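Local coordinates for Di-haem cytochrome c peroxidase family protein (Burkholderia thailandensis E264, PDB 6NX0) that probably acts as a diheme peroxidase, using two covalently bound c-type hemes for electron transfer and peroxide chemistry, and forms an unusually stable bis-iron(IV) state, at residues V166-R171 and R313-L318; R271-V276 and G371-A376; L292-D297 and L307-S312. All coordinates share one frame; numbering follows the deposited sequence. Where two conformers were deposited one is given.

The three contacts meet around residues 313-318 and helix 271-276. Interactions 1 and 2 have centres about 13 Å apart, as do interactions 2 and 3; interactions 1 and 3 are about 16 Å apart. Ser317 is the shared joint. Ser317 O lies 2.9 Å from Arg373 NE, a probable hydrogen bond into interaction 2. Ser317 OG lies 3.0 Å from Tyr272 OH and 3.2 Å from Ser308 N, probable bonds into interactions 2 and 3. Interaction 3 lies within the chain loops closed by interactions 1 and 2. Val166 touches one heme c, whereas Leu372 and Val375 line the pocket of the other. The Phe293 side chain lies about 4 Å from that of His305, the axial ligand of heme c #2.

Interaction 1. Residues V166-R171 and R313-L318; sequences VRYVPR and RPERSL
Tyr168 has CG anti to its carbonyl carbon (chi1 -64°), and Leu318 has the same first torsion (chi1 -61°). These turns bring the base of the tyrosine ring against the end of the leucine. Leu318 CD1 sits 3.6 Å from Tyr168 CB and 3.8 Å from Tyr168 CG. The two side chains cross at about a right angle. Leu318 CD2 lies farther along the ring, 4.2 Å from Tyr168 CD2. At the far end, Glu315 CG comes within 3.8 Å of Tyr168 OH. The glutamate bends at chi2, and its carboxylate turns away from the tyrosine.

The phenol has a polar partner in its own segment. Arg167 NH2 donates to Tyr168 OH at 3.0 Å, close to the guanidinium plane. Arg167 CG also lies over one face of the ring, offset toward the rim. Beyond the pair, Asp263 forms a salt bridge with Arg167, and Phe95 meets Tyr168 edge-to-face.

The contact joins the 3-10 segment 166-168 to the 3-10 segment 314-316 and the loop residue Leu318. No hydrogen bond crosses it, so the cohesion is mainly apolar. Arg167 NH2 gives the buried phenol oxygen one donor and holds that end in place. Packing by Arg167 CG, Leu318 and Phe95 probably limits ring rotation.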
loop_
_atom_site.group_PDB
_atom_site.type_symbol
_atom_site.label_atom_id
_atom_site.label_comp_id
_atom_site.label_asym_id
_atom_site.label_seq_id
_atom_site.Cartn_x
_atom_site.Cartn_y
_atom_site.Cartn_z
ATOM N N VAL A 166 -2.264 -8.100 1.729
ATOM C CA VAL A 166 -2.364 -7.145 2.825
ATOM C C VAL A 166 -2.346 -7.836 4.181
ATOM O O VAL A 166 -2.020 -7.200 5.186
ATOM C CB VAL A 166 -3.639 -6.275 2.647
ATOM C CG1 VAL A 166 -4.915 -7.047 3.011
ATOM C CG2 VAL A 166 -3.541 -4.956 3.461
ATOM N N ARG A 167 -2.683 -9.127 4.247
ATOM C CA ARG A 167 -2.665 -9.846 5.515
ATOM C C ARG A 167 -1.271 -9.933 6.121
ATOM O O ARG A 167 -1.144 -10.235 7.318
ATOM C CB ARG A 167 -3.257 -11.247 5.329
ATOM C CG ARG A 167 -2.388 -12.224 4.551
ATOM C CD ARG A 167 -3.110 -13.576 4.431
ATOM N NE ARG A 167 -2.260 -14.607 3.862
ATOM C CZ ARG A 167 -2.623 -15.877 3.715
ATOM N NH1 ARG A 167 -3.828 -16.251 4.094
ATOM N NH2 ARG A 167 -1.782 -16.779 3.189
ATOM N N TYR A 168 -0.228 -9.651 5.356
ATOM C CA TYR A 168 1.131 -9.689 5.868
ATOM C C TYR A 168 1.616 -8.342 6.401
ATOM O O TYR A 168 2.739 -8.276 6.895
ATOM C CB TYR A 168 2.094 -10.180 4.782
ATOM C CG TYR A 168 1.814 -11.597 4.350
ATOM C CD1 TYR A 168 2.233 -12.671 5.112
ATOM C CD2 TYR A 168 1.098 -11.860 3.188
ATOM C CE1 TYR A 168 1.936 -13.967 4.734
ATOM C CE2 TYR A 168 0.814 -13.155 2.807
ATOM C CZ TYR A 168 1.240 -14.194 3.582
ATOM O OH TYR A 168 0.962 -15.496 3.250
ATOM N N VAL A 169 0.818 -7.284 6.319
ATOM C CA VAL A 169 1.206 -6.006 6.920
ATOM C C VAL A 169 1.113 -6.156 8.437
ATOM O O VAL A 169 0.011 -6.322 8.961
ATOM C CB VAL A 169 0.332 -4.844 6.431
ATOM C CG1 VAL A 169 0.812 -3.556 7.114
ATOM C CG2 VAL A 169 0.362 -4.721 4.892
ATOM N N PRO A 170 2.221 -6.084 9.168
ATOM C CA PRO A 170 2.164 -6.306 10.616
ATOM C C PRO A 170 1.614 -5.088 11.350
ATOM O O PRO A 170 1.475 -3.991 10.806
ATOM C CB PRO A 170 3.616 -6.575 10.986
ATOM C CG PRO A 170 4.417 -5.885 9.957
ATOM C CD PRO A 170 3.597 -5.862 8.697
ATOM N N ARG A 171 1.261 -5.316 12.610
ATOM C CA ARG A 171 0.950 -4.194 13.479
ATOM C C ARG A 171 2.164 -3.267 13.567
ATOM O O ARG A 171 3.305 -3.664 13.325
ATOM C CB ARG A 171 0.531 -4.689 14.872
ATOM C CG ARG A 171 -0.883 -5.307 14.934
ATOM C CD ARG A 171 -1.329 -5.692 16.397
ATOM N NE ARG A 171 -0.878 -4.671 17.351
ATOM C CZ ARG A 171 -0.139 -4.895 18.440
ATOM N NH1 ARG A 171 0.193 -6.130 18.811
ATOM N NH2 ARG A 171 0.248 -3.865 19.189
ATOM N N ARG A 313 9.600 -20.890 -0.804
ATOM C CA ARG A 313 8.475 -20.327 -0.060
ATOM C C ARG A 313 8.190 -18.913 -0.554
ATOM O O ARG A 313 8.878 -17.960 -0.156
ATOM C CB ARG A 313 8.752 -20.327 1.444
ATOM C CG ARG A 313 8.835 -21.733 2.027
ATOM N N PRO A 314 7.202 -18.728 -1.425
ATOM C CA PRO A 314 6.929 -17.389 -1.971
ATOM C C PRO A 314 6.696 -16.289 -0.941
ATOM O O PRO A 314 6.956 -15.116 -1.255
ATOM C CB PRO A 314 5.674 -17.642 -2.820
ATOM C CG PRO A 314 5.077 -18.901 -2.251
ATOM C CD PRO A 314 6.287 -19.722 -2.005
ATOM N N GLU A 315 6.205 -16.593 0.269
ATOM C CA GLU A 315 5.926 -15.498 1.200
ATOM C C GLU A 315 7.176 -14.852 1.752
ATOM O O GLU A 315 7.062 -13.831 2.428
ATOM C CB GLU A 315 5.072 -15.916 2.397
ATOM C CG GLU A 315 4.258 -17.148 2.191
ATOM C CD GLU A 315 5.083 -18.391 2.409
ATOM O OE1 GLU A 315 5.646 -18.524 3.518
ATOM O OE2 GLU A 315 5.195 -19.209 1.463
ATOM N N ARG A 316 8.362 -15.412 1.509
ATOM C CA ARG A 316 9.575 -14.674 1.820
ATOM C C ARG A 316 9.896 -13.628 0.757
ATOM O O ARG A 316 10.936 -12.975 0.844
ATOM C CB ARG A 316 10.750 -15.645 2.011
ATOM C CG ARG A 316 10.661 -16.499 3.300
ATOM C CD ARG A 316 11.979 -17.249 3.619
ATOM N NE ARG A 316 12.050 -17.773 4.993
ATOM C CZ ARG A 316 12.100 -17.018 6.088
ATOM N NH1 ARG A 316 12.065 -15.701 5.988
ATOM N NH2 ARG A 316 12.173 -17.579 7.293
ATOM N N SER A 317 9.024 -13.441 -0.242
ATOM C CA SER A 317 9.225 -12.422 -1.274
ATOM C C SER A 317 7.959 -11.584 -1.344
ATOM O O SER A 317 7.118 -11.764 -2.226
ATOM C CB SER A 317 9.563 -13.023 -2.611
ATOM O OG SER A 317 10.826 -13.674 -2.564
ATOM N N LEU A 318 7.848 -10.640 -0.414
ATOM C CA LEU A 318 6.730 -9.709 -0.425
ATOM C C LEU A 318 7.114 -8.363 -1.018
ATOM O O LEU A 318 6.234 -7.518 -1.227
ATOM C CB LEU A 318 6.167 -9.535 0.994
ATOM C CG LEU A 318 5.619 -10.830 1.622
ATOM C CD1 LEU A 318 5.202 -10.632 3.060
ATOM C CD2 LEU A 318 4.467 -11.390 0.798
#

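Interaction 2. Residues R271-V276 and G371-A376; sequences RYDAYV and GLRNVA. With HEC (heme c), chain C.
A buried salt bridge ties helix 271-276 to loop 371-376, which lines heme c #2 and contains a type II beta turn from Leu372 to Val375. Asp273 and Arg373 come from opposite directions and meet end-on. Arg373 NH2 donates to Asp273 OD1 at 2.8 Å. Arg373 NH1 donates to Asp273 OD2 at 2.9 Å. Both bonds are nearly straight, at 166° and 168°, and each uses a syn lone pair. The carboxylate and guanidinium planes are only 3° apart. Arg373 is extended from CG to NE, which carries its head across to the helix. Arg373 NH2 also nears the edge of the Tyr272 ring, 4.3 Å from Tyr272 CD2.

Further partners hold both ions. Ser270 bonds to Asp273 OD2, Tyr165 makes a cation-pi contact with the arginine, and Ser317 is a third partner of the guanidinium. Elsewhere on the loop, Leu372 CD2 packs 3.6 Å from C3A of heme c #2, and Val375 CG2 lies 3.9 Å from its CMA.

The paired bonds fix the rotation of the guanidinium and hold it coplanar with the acid. Each charge balances the other, which probably favours the ionised form of both in this buried link between helix and heme-lining loop.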
loop_
_atom_site.group_PDB
_atom_site.type_symbol
_atom_site.label_atom_id
_atom_site.label_comp_id
_atom_site.label_asym_id
_atom_site.label_seq_id
_atom_site.Cartn_x
_atom_site.Cartn_y
_atom_site.Cartn_z
ATOM N N ARG A 271 4.452 -15.558 -12.327
ATOM C CA ARG A 271 5.580 -16.257 -12.949
ATOM C C ARG A 271 6.821 -16.199 -12.065
ATOM O O ARG A 271 7.595 -17.160 -12.036
ATOM C CB ARG A 271 5.849 -15.702 -14.349
ATOM C CG ARG A 271 4.800 -16.204 -15.353
ATOM C CD ARG A 271 5.047 -15.740 -16.806
ATOM N NE ARG A 271 6.425 -15.986 -17.236
ATOM C CZ ARG A 271 7.374 -15.055 -17.350
ATOM N NH1 ARG A 271 7.132 -13.768 -17.120
ATOM N NH2 ARG A 271 8.588 -15.418 -17.719
ATOM N N TYR A 272 7.006 -15.119 -11.293
ATOM C CA TYR A 272 8.078 -15.116 -10.308
ATOM C C TYR A 272 7.885 -16.238 -9.287
ATOM O O TYR A 272 8.858 -16.908 -8.904
ATOM C CB TYR A 272 8.161 -13.746 -9.629
ATOM C CG TYR A 272 9.149 -13.729 -8.488
ATOM C CD1 TYR A 272 10.501 -13.550 -8.732
ATOM C CD2 TYR A 272 8.727 -13.899 -7.175
ATOM C CE1 TYR A 272 11.422 -13.531 -7.678
ATOM C CE2 TYR A 272 9.633 -13.900 -6.122
ATOM C CZ TYR A 272 10.981 -13.712 -6.388
ATOM O OH TYR A 272 11.905 -13.697 -5.359
ATOM N N ASP A 273 6.644 -16.467 -8.841
ATOM C CA ASP A 273 6.380 -17.552 -7.890
ATOM C C ASP A 273 6.651 -18.916 -8.517
ATOM O O ASP A 273 7.129 -19.833 -7.842
ATOM C CB ASP A 273 4.948 -17.470 -7.375
ATOM C CG ASP A 273 4.702 -16.214 -6.576
ATOM O OD1 ASP A 273 5.492 -15.958 -5.628
ATOM O OD2 ASP A 273 3.749 -15.478 -6.914
ATOM N N ALA A 274 6.371 -19.069 -9.809
ATOM C CA ALA A 274 6.678 -20.335 -10.469
ATOM C C ALA A 274 8.180 -20.533 -10.604
ATOM O O ALA A 274 8.661 -21.675 -10.598
ATOM C CB ALA A 274 6.004 -20.378 -11.837
ATOM N N TYR A 275 8.931 -19.440 -10.738
ATOM C CA TYR A 275 10.387 -19.500 -10.761
ATOM C C TYR A 275 10.950 -19.865 -9.389
ATOM O O TYR A 275 11.939 -20.601 -9.298
ATOM C CB TYR A 275 10.939 -18.160 -11.243
ATOM C CG TYR A 275 12.364 -17.878 -10.844
ATOM C CD1 TYR A 275 13.425 -18.404 -11.569
ATOM C CD2 TYR A 275 12.651 -17.072 -9.748
ATOM C CE1 TYR A 275 14.737 -18.144 -11.208
ATOM C CE2 TYR A 275 13.962 -16.804 -9.382
ATOM C CZ TYR A 275 14.997 -17.343 -10.119
ATOM O OH TYR A 275 16.302 -17.081 -9.760
ATOM N N VAL A 276 10.328 -19.364 -8.313
ATOM C CA VAL A 276 10.786 -19.668 -6.956
ATOM C C VAL A 276 10.450 -21.103 -6.580
ATOM O O VAL A 276 11.252 -21.793 -5.944
ATOM C CB VAL A 276 10.173 -18.669 -5.954
ATOM C CG1 VAL A 276 10.401 -19.125 -4.503
ATOM C CG2 VAL A 276 10.756 -17.309 -6.163
ATOM N N GLY A 371 4.599 -3.129 -1.195
ATOM C CA GLY A 371 4.950 -4.325 -1.930
ATOM C C GLY A 371 4.660 -4.108 -3.398
ATOM O O GLY A 371 3.801 -3.314 -3.756
ATOM N N LEU A 372 5.409 -4.809 -4.250
ATOM C CA LEU A 372 5.382 -4.615 -5.696
ATOM C C LEU A 372 4.645 -5.721 -6.446
ATOM O O LEU A 372 4.621 -5.697 -7.685
ATOM C CB LEU A 372 6.823 -4.484 -6.229
ATOM C CG LEU A 372 7.607 -3.313 -5.618
ATOM C CD1 LEU A 372 8.993 -3.203 -6.241
ATOM C CD2 LEU A 372 6.849 -2.013 -5.796
ATOM N N ARG A 373 4.060 -6.697 -5.754
ATOM C CA ARG A 373 3.278 -7.697 -6.472
ATOM C C ARG A 373 2.099 -7.019 -7.154
ATOM O O ARG A 373 1.431 -6.164 -6.574
ATOM C CB ARG A 373 2.803 -8.800 -5.534
ATOM C CG ARG A 373 3.981 -9.671 -5.070
ATOM C CD ARG A 373 3.631 -10.613 -3.966
ATOM N NE ARG A 373 4.669 -11.631 -3.740
ATOM C CZ ARG A 373 4.768 -12.760 -4.426
ATOM N NH1 ARG A 373 3.927 -13.009 -5.427
ATOM N NH2 ARG A 373 5.732 -13.625 -4.147
ATOM N N ASN A 374 1.870 -7.408 -8.407
ATOM C CA ASN A 374 0.836 -6.868 -9.295
ATOM C C ASN A 374 1.023 -5.398 -9.621
ATOM O O ASN A 374 0.093 -4.760 -10.133
ATOM C CB ASN A 374 -0.559 -7.136 -8.743
ATOM C CG ASN A 374 -0.826 -8.602 -8.669
ATOM O OD1 ASN A 374 -0.927 -9.263 -9.721
ATOM N ND2 ASN A 374 -0.912 -9.138 -7.463
ATOM N N VAL A 375 2.228 -4.856 -9.424
ATOM C CA VAL A 375 2.446 -3.434 -9.712
ATOM C C VAL A 375 2.179 -3.114 -11.174
ATOM O O VAL A 375 1.690 -2.027 -11.503
ATOM C CB VAL A 375 3.866 -3.013 -9.266
ATOM C CG1 VAL A 375 4.940 -3.667 -10.121
ATOM C CG2 VAL A 375 3.996 -1.470 -9.239
ATOM N N ALA A 376 2.444 -4.065 -12.082
ATOM C CA ALA A 376 2.406 -3.746 -13.505
ATOM C C ALA A 376 0.994 -3.612 -14.077
ATOM O O ALA A 376 0.861 -3.270 -15.258
ATOM C CB ALA A 376 3.175 -4.820 -14.276
HETATM FE FE HEC C . 10.606 1.742 -4.392
HETATM C CHA HEC C . 7.378 2.894 -4.310
HETATM C CHB HEC C . 10.047 0.367 -7.489
HETATM C CHC HEC C . 13.966 1.170 -4.777
HETATM C CHD HEC C . 11.129 2.754 -1.175
HETATM N NA HEC C . 9.002 1.601 -5.628
HETATM C C1A HEC C . 7.746 2.115 -5.366
HETATM C C2A HEC C . 6.945 1.890 -6.541
HETATM C C3A HEC C . 7.648 1.108 -7.368
HETATM C C4A HEC C . 8.964 0.913 -6.815
HETATM C CMA HEC C . 7.262 0.668 -8.778
HETATM C CAA HEC C . 5.451 2.264 -6.679
HETATM C CBA HEC C . 4.555 1.145 -6.177
HETATM C CGA HEC C . 3.079 1.460 -6.154
HETATM O O1A HEC C . 2.346 0.600 -5.578
HETATM O O2A HEC C . 2.663 2.624 -6.415
HETATM N NB HEC C . 11.777 0.913 -5.811
HETATM C C1B HEC C . 11.327 0.349 -7.007
HETATM C C2B HEC C . 12.479 -0.151 -7.734
HETATM C C3B HEC C . 13.579 0.123 -7.035
HETATM C C4B HEC C . 13.148 0.752 -5.794
HETATM C CMB HEC C . 12.382 -0.923 -9.076
HETATM C CAB HEC C . 15.063 -0.088 -7.427
HETATM C CBB HEC C . 15.398 0.694 -8.718
HETATM N NC HEC C . 12.221 1.852 -3.186
HETATM C C1C HEC C . 13.531 1.636 -3.567
HETATM C C2C HEC C . 14.364 1.925 -2.433
HETATM C C3C HEC C . 13.578 2.268 -1.404
HETATM C C4C HEC C . 12.210 2.267 -1.866
HETATM C CMC HEC C . 15.895 1.725 -2.480
HETATM C CAC HEC C . 13.989 2.419 0.069
HETATM C CBC HEC C . 14.985 3.594 0.175
HETATM N ND HEC C . 9.439 2.604 -2.993
HETATM C C1D HEC C . 9.883 2.955 -1.714
HETATM C C2D HEC C . 8.868 3.755 -1.095
HETATM C C3D HEC C . 7.763 3.883 -2.071
HETATM C C4D HEC C . 8.157 3.100 -3.211
HETATM C CMD HEC C . 8.891 4.381 0.295
HETATM C CAD HEC C . 6.464 4.679 -1.890
HETATM C CBD HEC C . 6.740 6.118 -2.280
HETATM C CGD HEC C . 5.458 6.881 -2.496
HETATM O O1D HEC C . 4.377 6.244 -2.549
HETATM O O2D HEC C . 5.552 8.108 -2.792
#

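Interaction 3. Residues L292-D297 and L307-S312; sequences LFRNPD and LSDTAS
Arg294 and Asp309 form the polar first shell. Arg294 NH2 donates to Asp309 OD1 at 2.9 Å, within a salt bridge. The bond is bent, at 140°. The nitrogen comes from the syn side of the oxygen but 32° out of the carboxylate plane. The guanidinium and carboxylate planes are 57° apart, so this is not a coplanar two-bond pair. A bend at chi3 turns the arginine head toward the acid. Arg294 NH2 also donates to a water at 2.9 Å, and that water donates to Leu307 O at 3.2 Å.

The aliphatic part of Arg294 packs on Leu307. Leu307 CD2 is 3.9 Å from Arg294 CG and equally close to Arg294 CD. Leu307 CD2 also reaches the edge of the Phe293 ring, 4.1 Å from Phe293 CE1.

Farther out, helix 271-276 backs the loop: Tyr272 touches Leu307, while Tyr275 and Val276 touch Asp309. Phe293, in the last turn of helix 284-293, packs on Cys301, a covalent heme link, and on the axial ligand His305. The ring of Phe453 meets that of Phe293, with the planes inclined.

The contact thus joins the end of helix 284-293 to the chain just after the CXXCH heme-binding motif, Cys301 to His305. One NH2 serves both the acid and the water-linked carbonyl, and the partly exposed, bent salt bridge is probably less rigid than a coplanar one.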
loop_
_atom_site.group_PDB
_atom_site.type_symbol
_atom_site.label_atom_id
_atom_site.label_comp_id
_atom_site.label_asym_id
_atom_site.label_seq_id
_atom_site.Cartn_x
_atom_site.Cartn_y
_atom_site.Cartn_z
ATOM N N LEU A 292 19.698 -6.796 -11.343
ATOM C CA LEU A 292 19.782 -5.357 -11.082
ATOM C C LEU A 292 19.034 -4.989 -9.808
ATOM O O LEU A 292 19.469 -4.116 -9.047
ATOM C CB LEU A 292 19.203 -4.582 -12.262
ATOM C CG LEU A 292 20.106 -4.581 -13.489
ATOM C CD1 LEU A 292 19.272 -4.299 -14.718
ATOM C CD2 LEU A 292 21.201 -3.530 -13.357
ATOM N N PHE A 293 17.876 -5.612 -9.608
ATOM C CA PHE A 293 17.023 -5.368 -8.449
ATOM C C PHE A 293 17.749 -5.637 -7.148
ATOM O O PHE A 293 17.499 -4.948 -6.149
ATOM C CB PHE A 293 15.777 -6.251 -8.575
ATOM C CG PHE A 293 14.639 -5.869 -7.660
ATOM C CD1 PHE A 293 14.509 -6.411 -6.404
ATOM C CD2 PHE A 293 13.678 -4.980 -8.108
ATOM C CE1 PHE A 293 13.454 -6.037 -5.584
ATOM C CE2 PHE A 293 12.622 -4.616 -7.311
ATOM C CZ PHE A 293 12.495 -5.145 -6.058
ATOM N N ARG A 294 18.653 -6.625 -7.149
ATOM C CA ARG A 294 19.396 -7.055 -5.973
ATOM C C ARG A 294 20.830 -6.549 -5.965
ATOM O O ARG A 294 21.613 -6.965 -5.099
ATOM C CB ARG A 294 19.406 -8.580 -5.887
ATOM C CG ARG A 294 18.058 -9.180 -5.661
ATOM C CD ARG A 294 18.178 -10.595 -5.124
ATOM N NE ARG A 294 18.518 -11.521 -6.183
ATOM C CZ ARG A 294 18.318 -12.829 -6.094
ATOM N NH1 ARG A 294 18.640 -13.632 -7.112
ATOM N NH2 ARG A 294 17.789 -13.322 -4.982
ATOM N N ASN A 295 21.200 -5.699 -6.916
ATOM C CA ASN A 295 22.566 -5.210 -7.046
ATOM C C ASN A 295 22.682 -3.915 -6.250
ATOM O O ASN A 295 22.052 -2.908 -6.625
ATOM C CB ASN A 295 22.908 -4.993 -8.511
ATOM C CG ASN A 295 24.344 -4.510 -8.741
ATOM O OD1 ASN A 295 24.985 -3.928 -7.868
ATOM N ND2 ASN A 295 24.831 -4.712 -9.964
ATOM N N PRO A 296 23.455 -3.880 -5.161
ATOM C CA PRO A 296 23.484 -2.671 -4.324
ATOM C C PRO A 296 24.110 -1.474 -5.003
ATOM O O PRO A 296 23.974 -0.346 -4.515
ATOM C CB PRO A 296 24.306 -3.111 -3.108
ATOM C CG PRO A 296 25.166 -4.230 -3.627
ATOM C CD PRO A 296 24.324 -4.950 -4.638
ATOM N N ASP A 297 24.816 -1.676 -6.111
ATOM C CA ASP A 297 25.471 -0.596 -6.820
ATOM C C ASP A 297 24.704 -0.120 -8.048
ATOM O O ASP A 297 25.095 0.878 -8.656
ATOM C CB ASP A 297 26.879 -1.049 -7.224
ATOM C CG ASP A 297 27.758 -1.356 -6.017
ATOM O OD1 ASP A 297 27.566 -0.718 -4.961
ATOM O OD2 ASP A 297 28.616 -2.257 -6.119
ATOM N N LEU A 307 13.281 -9.332 -0.725
ATOM C CA LEU A 307 12.903 -10.603 -1.316
ATOM C C LEU A 307 13.934 -11.650 -0.931
ATOM O O LEU A 307 15.079 -11.338 -0.594
ATOM C CB LEU A 307 12.797 -10.526 -2.844
ATOM C CG LEU A 307 14.074 -10.455 -3.689
ATOM C CD1 LEU A 307 13.734 -10.483 -5.171
ATOM C CD2 LEU A 307 14.926 -9.217 -3.385
ATOM N N SER A 308 13.484 -12.897 -0.989
ATOM C CA SER A 308 14.317 -14.068 -0.725
ATOM C C SER A 308 13.714 -15.222 -1.507
ATOM O O SER A 308 12.664 -15.746 -1.111
ATOM C CB SER A 308 14.356 -14.406 0.757
ATOM O OG SER A 308 15.136 -15.578 0.956
ATOM N N ASP A 309 14.353 -15.611 -2.607
ATOM C CA ASP A 309 13.937 -16.816 -3.333
ATOM C C ASP A 309 14.590 -18.043 -2.691
ATOM O O ASP A 309 15.513 -18.655 -3.224
ATOM C CB ASP A 309 14.273 -16.704 -4.819
ATOM C CG ASP A 309 15.639 -16.101 -5.076
ATOM O OD1 ASP A 309 16.265 -15.637 -4.103
ATOM O OD2 ASP A 309 16.082 -16.084 -6.252
ATOM N N THR A 310 14.080 -18.402 -1.509
ATOM C CA THR A 310 14.604 -19.536 -0.760
ATOM C C THR A 310 13.465 -20.370 -0.188
ATOM O O THR A 310 12.318 -19.919 -0.092
ATOM C CB THR A 310 15.511 -19.094 0.388
ATOM O OG1 THR A 310 14.765 -18.248 1.276
ATOM C CG2 THR A 310 16.740 -18.353 -0.159
ATOM N N ALA A 311 13.819 -21.597 0.213
ATOM C CA ALA A 311 12.880 -22.595 0.740
ATOM C C ALA A 311 11.709 -22.844 -0.213
ATOM O O ALA A 311 10.713 -23.459 0.174
ATOM C CB ALA A 311 12.361 -22.196 2.132
ATOM N N SER A 312 11.823 -22.404 -1.470
ATOM C CA SER A 312 10.691 -22.406 -2.389
ATOM C C SER A 312 9.443 -21.886 -1.684
ATOM O O SER A 312 8.341 -22.396 -1.921
ATOM C CB SER A 312 10.427 -23.812 -2.945
ATOM O OG SER A 312 11.628 -24.488 -3.266
HETATM O O HOH W 1 17.666 -12.221 -2.350
#